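Local coordinates for protein Cag38821 (Sulfolobus islandicus rod-shaped virus 1, PDB 2X48) that is of unknown function but probably binds DNA, being a small viral protein whose compact three-helix bundle includes a helix-turn-helix, at residues Asp18-Val23 / Asn39-Ser44; Gln35-Ala40 / Arg46-Tyr51. All coordinates share one frame; numbering follows the deposited sequence.

How the contacts relate
Contact 1 sets D18-V23, on helix 17-29, against the end of helix 34-41 and the turn after it; contact 2 joins helix 34-41 to helix 45-52. Their centres are 7 Å apart, N39 and A40 belong to both, and helix 34-41 serves both. V43 connects the two: its N lies 3.2 Å from A38 O, a probable hydrogen bond that folds the turn back on the helix, and its CG2 packs 3.6 Å from V48 CG2. Helices 17-29 and 45-52 also meet directly, V21 CG2 lying 3.5 Å from Y51 CD1. Together the two contacts build the core of a probable DNA-binding helix-turn-helix unit.

Contact 1 (Asp18-Val23 / Asn39-Ser44); sequences DDLVSV and NALGVS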
loop_
_atom_site.group_PDB
_atom_site.type_symbol
_atom_site.label_atom_id
_atom_site.label_comp_id
_atom_site.label_asym_id
_atom_site.label_seq_id
_atom_site.Cartn_x
_atom_site.Cartn_y
_atom_site.Cartn_z
ATOM N N ASP A 18 4.321 -8.458 -3.853
ATOM C CA ASP A 18 5.462 -7.571 -4.138
ATOM C C ASP A 18 4.988 -6.181 -4.608
ATOM O O ASP A 18 5.634 -5.167 -4.324
ATOM C CB ASP A 18 6.413 -8.198 -5.177
ATOM C CG ASP A 18 7.336 -9.264 -4.575
ATOM O OD1 ASP A 18 7.410 -10.379 -5.139
ATOM O OD2 ASP A 18 7.997 -8.991 -3.548
ATOM N N ASP A 19 3.857 -6.149 -5.309
ATOM C CA ASP A 19 3.257 -4.901 -5.757
ATOM C C ASP A 19 2.668 -4.128 -4.580
ATOM O O ASP A 19 2.720 -2.894 -4.555
ATOM C CB ASP A 19 2.161 -5.158 -6.803
ATOM C CG ASP A 19 2.693 -5.805 -8.096
ATOM O OD1 ASP A 19 3.931 -5.811 -8.326
ATOM O OD2 ASP A 19 1.864 -6.313 -8.886
ATOM N N LEU A 20 2.094 -4.843 -3.614
ATOM C CA LEU A 20 1.523 -4.191 -2.434
ATOM C C LEU A 20 2.626 -3.497 -1.669
ATOM O O LEU A 20 2.455 -2.357 -1.222
ATOM C CB LEU A 20 0.809 -5.181 -1.498
ATOM C CG LEU A 20 -0.584 -5.708 -1.858
ATOM C CD1 LEU A 20 -1.022 -6.736 -0.815
ATOM C CD2 LEU A 20 -1.608 -4.577 -1.966
ATOM N N VAL A 21 3.757 -4.180 -1.508
ATOM C CA VAL A 21 4.911 -3.582 -0.827
ATOM C C VAL A 21 5.297 -2.274 -1.514
ATOM O O VAL A 21 5.427 -1.243 -0.855
ATOM C CB VAL A 21 6.112 -4.544 -0.788
ATOM C CG1 VAL A 21 7.381 -3.805 -0.360
ATOM C CG2 VAL A 21 5.813 -5.717 0.149
ATOM N N SER A 22 5.434 -2.314 -2.840
ATOM C CA SER A 22 5.795 -1.137 -3.621
ATOM C C SER A 22 4.837 0.031 -3.416
ATOM O O SER A 22 5.280 1.164 -3.241
ATOM C CB SER A 22 5.878 -1.478 -5.099
ATOM O OG SER A 22 7.112 -2.098 -5.402
ATOM N N VAL A 23 3.533 -0.241 -3.426
ATOM C CA VAL A 23 2.537 0.808 -3.186
ATOM C C VAL A 23 2.653 1.343 -1.755
ATOM O O VAL A 23 2.602 2.552 -1.527
ATOM C CB VAL A 23 1.110 0.305 -3.437
ATOM C CG1 VAL A 23 0.077 1.361 -3.020
ATOM C CG2 VAL A 23 0.934 -0.045 -4.908
ATOM N N ASN A 39 -5.829 0.572 5.191
ATOM C CA ASN A 39 -7.157 0.666 4.593
ATOM C C ASN A 39 -7.098 0.762 3.079
ATOM O O ASN A 39 -7.941 0.186 2.396
ATOM C CB ASN A 39 -7.952 1.843 5.170
ATOM C CG ASN A 39 -8.626 1.490 6.480
ATOM O OD1 ASN A 39 -8.036 1.655 7.549
ATOM N ND2 ASN A 39 -9.857 0.963 6.406
ATOM N N ALA A 40 -6.109 1.483 2.559
ATOM C CA ALA A 40 -5.979 1.666 1.115
ATOM C C ALA A 40 -5.680 0.351 0.380
ATOM O O ALA A 40 -6.158 0.148 -0.738
ATOM C CB ALA A 40 -4.906 2.698 0.806
ATOM N N LEU A 41 -4.911 -0.527 1.027
ATOM C CA LEU A 41 -4.427 -1.779 0.428
ATOM C C LEU A 41 -5.241 -3.019 0.837
ATOM O O LEU A 41 -5.121 -4.084 0.217
ATOM C CB LEU A 41 -2.953 -2.012 0.807
ATOM C CG LEU A 41 -1.909 -0.943 0.455
ATOM C CD1 LEU A 41 -0.516 -1.448 0.763
ATOM C CD2 LEU A 41 -2.001 -0.542 -0.992
ATOM N N GLY A 42 -6.049 -2.897 1.885
ATOM C CA GLY A 42 -6.876 -4.011 2.340
ATOM C C GLY A 42 -6.104 -5.052 3.125
ATOM O O GLY A 42 -6.453 -6.237 3.118
ATOM N N VAL A 43 -5.058 -4.599 3.808
ATOM C CA VAL A 43 -4.281 -5.438 4.715
ATOM C C VAL A 43 -4.321 -4.853 6.129
ATOM O O VAL A 43 -4.955 -3.821 6.369
ATOM C CB VAL A 43 -2.815 -5.588 4.240
ATOM C CG1 VAL A 43 -2.773 -6.219 2.860
ATOM C CG2 VAL A 43 -2.096 -4.243 4.250
ATOM N N SER A 44 -3.663 -5.534 7.062
ATOM C CA SER A 44 -3.588 -5.078 8.447
ATOM C C SER A 44 -2.436 -4.098 8.630
ATOM O O SER A 44 -1.549 -3.991 7.787
ATOM C CB SER A 44 -3.418 -6.262 9.397
ATOM O OG SER A 44 -2.164 -6.888 9.213
#
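The carbonyl O of L41 accepts a hydrogen bond from NZ of K3, on the first strand of the hairpin, while the CD2 methyl of L20 stands 4.2 Å from the same L41 O. Between the two segments themselves the contact is a small apolar cluster, with no hydrogen bond across it. L41 reaches toward helix 17-29 and divides its two methyls: CD2 meets V23 CG1 at 3.5 Å, and CD1 lies 3.7 Å from the backbone O of L20. The L41 side chain thus touches two residues set almost one helical turn apart. L20 forks in its turn. Its CG is anti to the carbonyl carbon (chi1 -77°), and with chi2 at 176° CD2 comes to 4.0 Å from L41 CB and CD1 to 4.1 Å from V43 CG1. All three pairs pass alongside each other, pointing in opposite directions. G42, with a phi of 77°, takes the chain out of the helix, and V43 just beyond it directs its side chain back toward L20. Outside the segments, V14 and Y12 of strand 10-14 touch L20 and V23, and Y51 of helix 45-52 also packs on L20. A first helix lying against the end of the second and the tight turn after it is the core arrangement of a tri-helical helix-turn-helix domain.

Contact 2 (Gln35-Ala40 / Arg46-Tyr51); sequences QQIANA and RKVRRY
In V48 the CG1 methyl extends anti to the backbone N (chi1 178°) and CG2 anti to the carbonyl carbon, so the two branches spread over neighbouring residues of helix 34-41, I37 and A38. CG1 goes to I37, whose own CG2 is likewise anti to its backbone N: V48 CG1 is 3.6 Å from I37 CG2 and 3.8 Å from I37 CB. The other branch bears mainly on the backbone side of A38, with V48 CG2 3.7 Å from A38 CA and 3.8 Å from A38 CB. The small A38 side chain is consistent with the close approach of the helices, its CA being 6.2 Å from the CA of V48. This interface is buried and wholly apolar, with V48 as the single residue of R46-Y51 that makes it. If the unit binds DNA as helix-turn-helix proteins do, helix 45-52 would be the recognition helix and its exposed R46, R49 and R50 plausible partners for the phosphates or bases. Around the contact, V34 adds to the packing on V48, while L27 of helix 17-29 and Y32 of the following loop pack on I37. The L27-I37 packing thus joins helices 17-29 and 34-41, and V48 with I37 and A38 joins 34-41 to 45-52. Y51 ties helix 45-52 to helix 17-29, its OH bonded to OE2 of E17 and its backbone O to NE2 of H25, with strand 10-14 packed against helix 17-29.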
loop_
_atom_site.group_PDB
_atom_site.type_symbol
_atom_site.label_atom_id
_atom_site.label_comp_id
_atom_site.label_asym_id
_atom_site.label_seq_id
_atom_site.Cartn_x
_atom_site.Cartn_y
_atom_site.Cartn_z
ATOM N N GLN A 35 -2.145 3.432 9.435
ATOM C CA GLN A 35 -3.592 3.191 9.451
ATOM C C GLN A 35 -4.158 3.401 8.043
ATOM O O GLN A 35 -4.912 2.568 7.535
ATOM C CB GLN A 35 -4.272 4.091 10.505
ATOM C CG GLN A 35 -5.801 4.268 10.393
ATOM C CD GLN A 35 -6.600 3.002 10.712
ATOM O OE1 GLN A 35 -7.419 2.992 11.646
ATOM N NE2 GLN A 35 -6.387 1.931 9.920
ATOM N N GLN A 36 -3.749 4.497 7.410
ATOM C CA GLN A 36 -4.258 4.885 6.102
ATOM C C GLN A 36 -3.740 3.985 4.979
ATOM O O GLN A 36 -4.442 3.760 3.999
ATOM C CB GLN A 36 -3.913 6.354 5.807
ATOM C CG GLN A 36 -4.757 7.376 6.588
ATOM C CD GLN A 36 -4.155 8.778 6.621
ATOM O OE1 GLN A 36 -3.101 9.034 6.052
ATOM N NE2 GLN A 36 -4.832 9.688 7.291
ATOM N N ILE A 37 -2.515 3.485 5.103
ATOM C CA ILE A 37 -1.963 2.558 4.103
ATOM C C ILE A 37 -2.681 1.208 4.171
ATOM O O ILE A 37 -2.969 0.603 3.146
ATOM C CB ILE A 37 -0.424 2.375 4.255
ATOM C CG1 ILE A 37 0.290 3.673 3.885
ATOM C CG2 ILE A 37 0.080 1.270 3.341
ATOM C CD1 ILE A 37 1.740 3.715 4.274
ATOM N N ALA A 38 -3.000 0.770 5.387
ATOM C CA ALA A 38 -3.676 -0.496 5.611
ATOM C C ALA A 38 -5.080 -0.509 5.008
ATOM O O ALA A 38 -5.484 -1.494 4.388
ATOM C CB ALA A 38 -3.734 -0.792 7.100
ATOM N N ASN A 39 -5.829 0.572 5.191
ATOM C CA ASN A 39 -7.157 0.666 4.593
ATOM C C ASN A 39 -7.098 0.762 3.079
ATOM O O ASN A 39 -7.941 0.186 2.396
ATOM C CB ASN A 39 -7.952 1.843 5.170
ATOM C CG ASN A 39 -8.626 1.490 6.480
ATOM O OD1 ASN A 39 -8.036 1.655 7.549
ATOM N ND2 ASN A 39 -9.857 0.963 6.406
ATOM N N ALA A 40 -6.109 1.483 2.559
ATOM C CA ALA A 40 -5.979 1.666 1.115
ATOM C C ALA A 40 -5.680 0.351 0.380
ATOM O O ALA A 40 -6.158 0.148 -0.738
ATOM C CB ALA A 40 -4.906 2.698 0.806
ATOM N N ARG A 46 -0.156 -4.426 10.825
ATOM C CA ARG A 46 1.032 -5.254 11.025
ATOM C C ARG A 46 1.738 -5.579 9.711
ATOM O O ARG A 46 2.959 -5.454 9.622
ATOM C CB ARG A 46 0.670 -6.535 11.772
ATOM C CG ARG A 46 0.297 -6.265 13.205
ATOM C CD ARG A 46 -0.289 -7.483 13.898
ATOM N NE ARG A 46 0.687 -8.550 14.115
ATOM C CZ ARG A 46 1.649 -8.531 15.039
ATOM N NH1 ARG A 46 1.813 -7.481 15.843
ATOM N NH2 ARG A 46 2.466 -9.574 15.154
ATOM N N LYS A 47 0.973 -5.995 8.703
ATOM C CA LYS A 47 1.523 -6.245 7.365
ATOM C C LYS A 47 2.209 -4.993 6.807
ATOM O O LYS A 47 3.321 -5.064 6.280
ATOM C CB LYS A 47 0.419 -6.696 6.403
ATOM C CG LYS A 47 0.057 -8.165 6.495
ATOM C CD LYS A 47 1.065 -9.035 5.757
ATOM C CE LYS A 47 0.628 -10.485 5.730
ATOM N NZ LYS A 47 1.681 -11.381 5.174
ATOM N N VAL A 48 1.539 -3.851 6.935
ATOM C CA VAL A 48 2.089 -2.577 6.472
ATOM C C VAL A 48 3.392 -2.226 7.198
ATOM O O VAL A 48 4.330 -1.760 6.569
ATOM C CB VAL A 48 1.088 -1.406 6.635
ATOM C CG1 VAL A 48 1.728 -0.094 6.182
ATOM C CG2 VAL A 48 -0.211 -1.677 5.862
ATOM N N ARG A 49 3.464 -2.455 8.508
ATOM C CA ARG A 49 4.698 -2.201 9.253
ATOM C C ARG A 49 5.832 -3.075 8.711
ATOM O O ARG A 49 6.933 -2.579 8.492
ATOM C CB ARG A 49 4.501 -2.396 10.768
ATOM C CG ARG A 49 3.542 -1.372 11.404
ATOM C CD ARG A 49 3.737 -1.171 12.903
ATOM N NE ARG A 49 3.694 -2.419 13.674
ATOM C CZ ARG A 49 2.584 -3.043 14.081
ATOM N NH1 ARG A 49 2.680 -4.173 14.778
ATOM N NH2 ARG A 49 1.380 -2.556 13.791
ATOM N N ARG A 50 5.552 -4.358 8.470
ATOM C CA ARG A 50 6.511 -5.260 7.812
ATOM C C ARG A 50 6.947 -4.718 6.462
ATOM O O ARG A 50 8.121 -4.781 6.108
ATOM C CB ARG A 50 5.893 -6.633 7.549
ATOM C CG ARG A 50 5.636 -7.488 8.756
ATOM C CD ARG A 50 4.742 -8.681 8.367
ATOM N NE ARG A 50 4.937 -9.867 9.208
ATOM C CZ ARG A 50 4.220 -10.986 9.105
ATOM N NH1 ARG A 50 3.242 -11.079 8.198
ATOM N NH2 ARG A 50 4.472 -12.020 9.911
ATOM N N TYR A 51 5.987 -4.224 5.692
ATOM C CA TYR A 51 6.276 -3.735 4.350
ATOM C C TYR A 51 7.229 -2.554 4.380
ATOM O O TYR A 51 8.156 -2.488 3.582
ATOM C CB TYR A 51 4.993 -3.326 3.622
ATOM C CG TYR A 51 4.039 -4.450 3.255
ATOM C CD1 TYR A 51 4.423 -5.793 3.314
ATOM C CD2 TYR A 51 2.754 -4.157 2.804
ATOM C CE1 TYR A 51 3.545 -6.802 2.959
ATOM C CE2 TYR A 51 1.872 -5.156 2.445
ATOM C CZ TYR A 51 2.271 -6.478 2.526
ATOM O OH TYR A 51 1.393 -7.471 2.165
#